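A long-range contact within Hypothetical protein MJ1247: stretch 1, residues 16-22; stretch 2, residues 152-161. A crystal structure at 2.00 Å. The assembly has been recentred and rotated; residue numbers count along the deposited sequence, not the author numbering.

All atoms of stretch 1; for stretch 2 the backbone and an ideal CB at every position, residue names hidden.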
# COMPACT_ATOMS: atom_id res chain seq x y z
N ILE A 16 2.82 12.88 10.48
CA ILE A 16 3.29 13.15 9.12
C ILE A 16 2.18 12.82 8.10
O ILE A 16 2.11 13.42 7.02
CB ILE A 16 4.63 12.35 8.84
CG1 ILE A 16 5.78 12.99 9.64
CG2 ILE A 16 4.97 12.26 7.34
CD1 ILE A 16 7.09 12.22 9.60
N LEU A 17 1.26 11.93 8.49
CA LEU A 17 0.14 11.52 7.64
C LEU A 17 -0.95 12.59 7.47
O LEU A 17 -1.83 12.46 6.61
CB LEU A 17 -0.47 10.21 8.15
CG LEU A 17 0.46 8.99 8.15
CD1 LEU A 17 -0.22 7.81 8.81
CD2 LEU A 17 0.88 8.63 6.73
N LYS A 18 -0.83 13.68 8.25
CA LYS A 18 -1.76 14.81 8.21
C LYS A 18 -1.69 15.54 6.86
O LYS A 18 -2.70 16.09 6.41
CB LYS A 18 -1.48 15.78 9.37
CG LYS A 18 -2.58 16.81 9.64
CD LYS A 18 -2.24 17.72 10.82
CE LYS A 18 -3.33 18.77 11.02
NZ LYS A 18 -3.06 19.67 12.18
N LYS A 19 -0.53 15.46 6.20
CA LYS A 19 -0.28 16.09 4.89
C LYS A 19 -1.27 15.62 3.82
O LYS A 19 -1.62 16.39 2.93
CB LYS A 19 1.13 15.76 4.39
CG LYS A 19 2.29 16.26 5.23
CD LYS A 19 3.65 15.91 4.59
CE LYS A 19 3.85 14.41 4.37
NZ LYS A 19 5.21 14.06 3.90
N PHE A 20 -1.70 14.37 3.92
CA PHE A 20 -2.64 13.77 2.97
C PHE A 20 -4.07 14.34 3.03
O PHE A 20 -4.89 14.05 2.15
CB PHE A 20 -2.67 12.24 3.14
CG PHE A 20 -1.39 11.57 2.73
CD1 PHE A 20 -0.45 11.19 3.71
CD2 PHE A 20 -1.10 11.33 1.37
CE1 PHE A 20 0.78 10.57 3.34
CE2 PHE A 20 0.12 10.72 0.98
CZ PHE A 20 1.06 10.33 1.97
N TYR A 21 -4.32 15.16 4.04
CA TYR A 21 -5.62 15.79 4.25
C TYR A 21 -5.56 17.32 4.12
O TYR A 21 -6.54 17.94 3.72
CB TYR A 21 -6.16 15.45 5.65
CG TYR A 21 -6.39 13.98 5.91
CD1 TYR A 21 -5.41 13.19 6.56
CD2 TYR A 21 -7.60 13.35 5.54
CE1 TYR A 21 -5.63 11.81 6.82
CE2 TYR A 21 -7.84 11.97 5.80
CZ TYR A 21 -6.84 11.22 6.44
OH TYR A 21 -7.07 9.89 6.72
N THR A 22 -4.41 17.91 4.46
CA THR A 22 -4.23 19.36 4.44
C THR A 22 -3.47 19.99 3.26
O THR A 22 -3.84 21.08 2.80
CB THR A 22 -3.59 19.87 5.76
OG1 THR A 22 -2.30 19.27 5.95
CG2 THR A 22 -4.48 19.51 6.96
N UNK A 152 -0.71 2.07 9.03
CA UNK A 152 -1.66 3.10 9.44
C UNK A 152 -2.17 3.88 8.22
O UNK A 152 -3.38 4.06 8.08
CB UNK A 152 -1.01 4.05 10.45
N UNK A 153 -1.27 4.21 7.28
CA UNK A 153 -1.63 4.93 6.04
C UNK A 153 -2.61 4.09 5.21
O UNK A 153 -3.63 4.61 4.75
CB UNK A 153 -0.38 5.25 5.22
N UNK A 154 -2.29 2.81 5.05
CA UNK A 154 -3.13 1.89 4.27
C UNK A 154 -4.51 1.65 4.88
O UNK A 154 -5.47 1.45 4.14
CB UNK A 154 -2.41 0.55 4.12
N UNK A 155 -4.60 1.75 6.20
CA UNK A 155 -5.89 1.60 6.89
C UNK A 155 -6.69 2.90 6.74
O UNK A 155 -7.92 2.86 6.70
CB UNK A 155 -5.69 1.26 8.37
N UNK A 156 -5.98 4.02 6.59
CA UNK A 156 -6.62 5.33 6.38
C UNK A 156 -7.15 5.42 4.94
O UNK A 156 -8.15 6.10 4.70
CB UNK A 156 -5.64 6.47 6.66
N UNK A 157 -6.51 4.70 4.02
CA UNK A 157 -6.94 4.64 2.61
C UNK A 157 -8.25 3.84 2.57
O UNK A 157 -9.21 4.26 1.91
CB UNK A 157 -5.87 4.00 1.72
N UNK A 158 -8.30 2.75 3.34
CA UNK A 158 -9.49 1.91 3.45
C UNK A 158 -10.63 2.75 4.04
O UNK A 158 -11.76 2.71 3.54
CB UNK A 158 -9.21 0.68 4.31
N UNK A 159 -10.31 3.56 5.06
CA UNK A 159 -11.28 4.44 5.72
C UNK A 159 -11.88 5.42 4.73
O UNK A 159 -13.09 5.61 4.70
CB UNK A 159 -10.62 5.20 6.87
N UNK A 160 -11.02 5.98 3.86
CA UNK A 160 -11.46 6.92 2.84
C UNK A 160 -12.25 6.27 1.71
O UNK A 160 -13.13 6.91 1.14
CB UNK A 160 -10.25 7.64 2.26
N UNK A 161 -11.95 5.00 1.40
CA UNK A 161 -12.68 4.27 0.34
C UNK A 161 -14.11 3.98 0.82
O UNK A 161 -15.06 4.11 0.04
CB UNK A 161 -11.96 2.97 -0.02

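The backbone of 152-161 is helical throughout, so its side chains fan out around an axis and only some can meet Leu-17, Phe-20 and Tyr-21. No hydrogen bond crosses between the stretches, and the contact rests mainly on apolar packing.

At 152 the CA-to-CB bond points sideways, and the ideal CB lies 4.2 Å from Leu-17 CD1. A methyl group offers nothing to a polar partner, so an aliphatic residue such as valine, leucine or isoleucine would suit. The residue is Ile-152, whose CG2 comes to 3.8 Å from Leu-17 CD1.

At 153 the CA lies 7.0 Å from Leu-17 CA. Its bond also runs sideways, with the ideal CB 3.9 Å from Leu-17 CD2, and the Phe-20 ring lies within reach of a longer side chain. Leucine, methionine or an aromatic residue could exploit both neighbours. Phe-153 is found, with chi1 t; its CB sits 3.9 Å from Leu-17 CD2, while its CE1 reaches over one face of the Phe-20 ring, 3.8 Å from Phe-20 CZ. The rings are oblique, with centroids 4.7 Å apart and planes at 41°.

Positions 154 and 155 point out of reach, and stretch 1 sets no preference there; they are Leu-154 and Asp-155.

At 156 the bond points toward stretch 1, and the ideal CB is already 3.7 Å from Tyr-21 OH. Leu-17 CD1 and the tyrosine ring border the space beyond, favouring a medium-sized aliphatic side chain, although a polar group might also address the hydroxyl. Leu-156 takes the apolar course: its CD1 is 4.1 Å from Leu-17 CD1 and 4.3 Å from Tyr-21 CE1, near the plane of the ring at its edge.

Position 157 points sideways with nothing of stretch 1 near its ideal CB, and 158 and 161 are out of reach; Val-157, Ile-158 and Ile-161 make no contact.

The bond at 159 points toward stretch 1, but no atom there lies within 5.5 Å of the ideal CB. A small residue would leave the gap and a longer one might bridge it; Ala-159 stops short.

Position 160 also points toward stretch 1 across a wide backbone spacing, 10.7 Å from its CA to Tyr-21 CA. A long, flexible side chain, such as glutamate, glutamine, lysine or methionine, could span it. Glu-160 does so, bringing OE2 to 3.6 Å from Tyr-21 CE2 at the ring edge.

Stretch 2 (152-161) IFLDLVIAEI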
# COMPACT_ATOMS: atom_id res chain seq x y z
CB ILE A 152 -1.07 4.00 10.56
CG1 ILE A 152 -0.92 3.14 11.83
CG2 ILE A 152 -1.99 5.21 10.86
CD1 ILE A 152 -0.10 3.74 12.95
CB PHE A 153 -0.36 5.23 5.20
CG PHE A 153 -0.65 5.79 3.82
CD1 PHE A 153 -1.21 7.08 3.66
CD2 PHE A 153 -0.39 5.02 2.67
CE1 PHE A 153 -1.53 7.58 2.37
CE2 PHE A 153 -0.70 5.51 1.37
CZ PHE A 153 -1.27 6.79 1.22
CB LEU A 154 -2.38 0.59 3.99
CG LEU A 154 -1.21 0.76 3.01
CD1 LEU A 154 -0.39 -0.50 2.97
CD2 LEU A 154 -1.69 1.16 1.62
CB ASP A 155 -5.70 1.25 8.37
CG ASP A 155 -5.26 -0.20 8.59
OD1 ASP A 155 -5.59 -1.08 7.77
OD2 ASP A 155 -4.60 -0.46 9.62
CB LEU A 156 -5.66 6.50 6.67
CG LEU A 156 -5.17 6.76 8.10
CD1 LEU A 156 -4.22 7.94 8.10
CD2 LEU A 156 -6.32 7.00 9.05
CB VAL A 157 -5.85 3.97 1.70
CG1 VAL A 157 -6.36 3.72 0.28
CG2 VAL A 157 -4.62 4.87 1.64
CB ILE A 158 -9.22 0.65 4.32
CG1 ILE A 158 -8.22 -0.28 3.61
CG2 ILE A 158 -10.52 -0.10 4.64
CD1 ILE A 158 -8.70 -0.85 2.27
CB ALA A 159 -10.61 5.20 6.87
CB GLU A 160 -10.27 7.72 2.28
CG GLU A 160 -9.62 8.68 3.27
CD GLU A 160 -10.57 9.74 3.80
OE1 GLU A 160 -11.18 10.46 2.99
OE2 GLU A 160 -10.71 9.85 5.04
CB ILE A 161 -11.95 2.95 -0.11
CG1 ILE A 161 -10.64 3.29 -0.82
CG2 ILE A 161 -12.83 2.14 -1.08
CD1 ILE A 161 -9.73 2.08 -1.11
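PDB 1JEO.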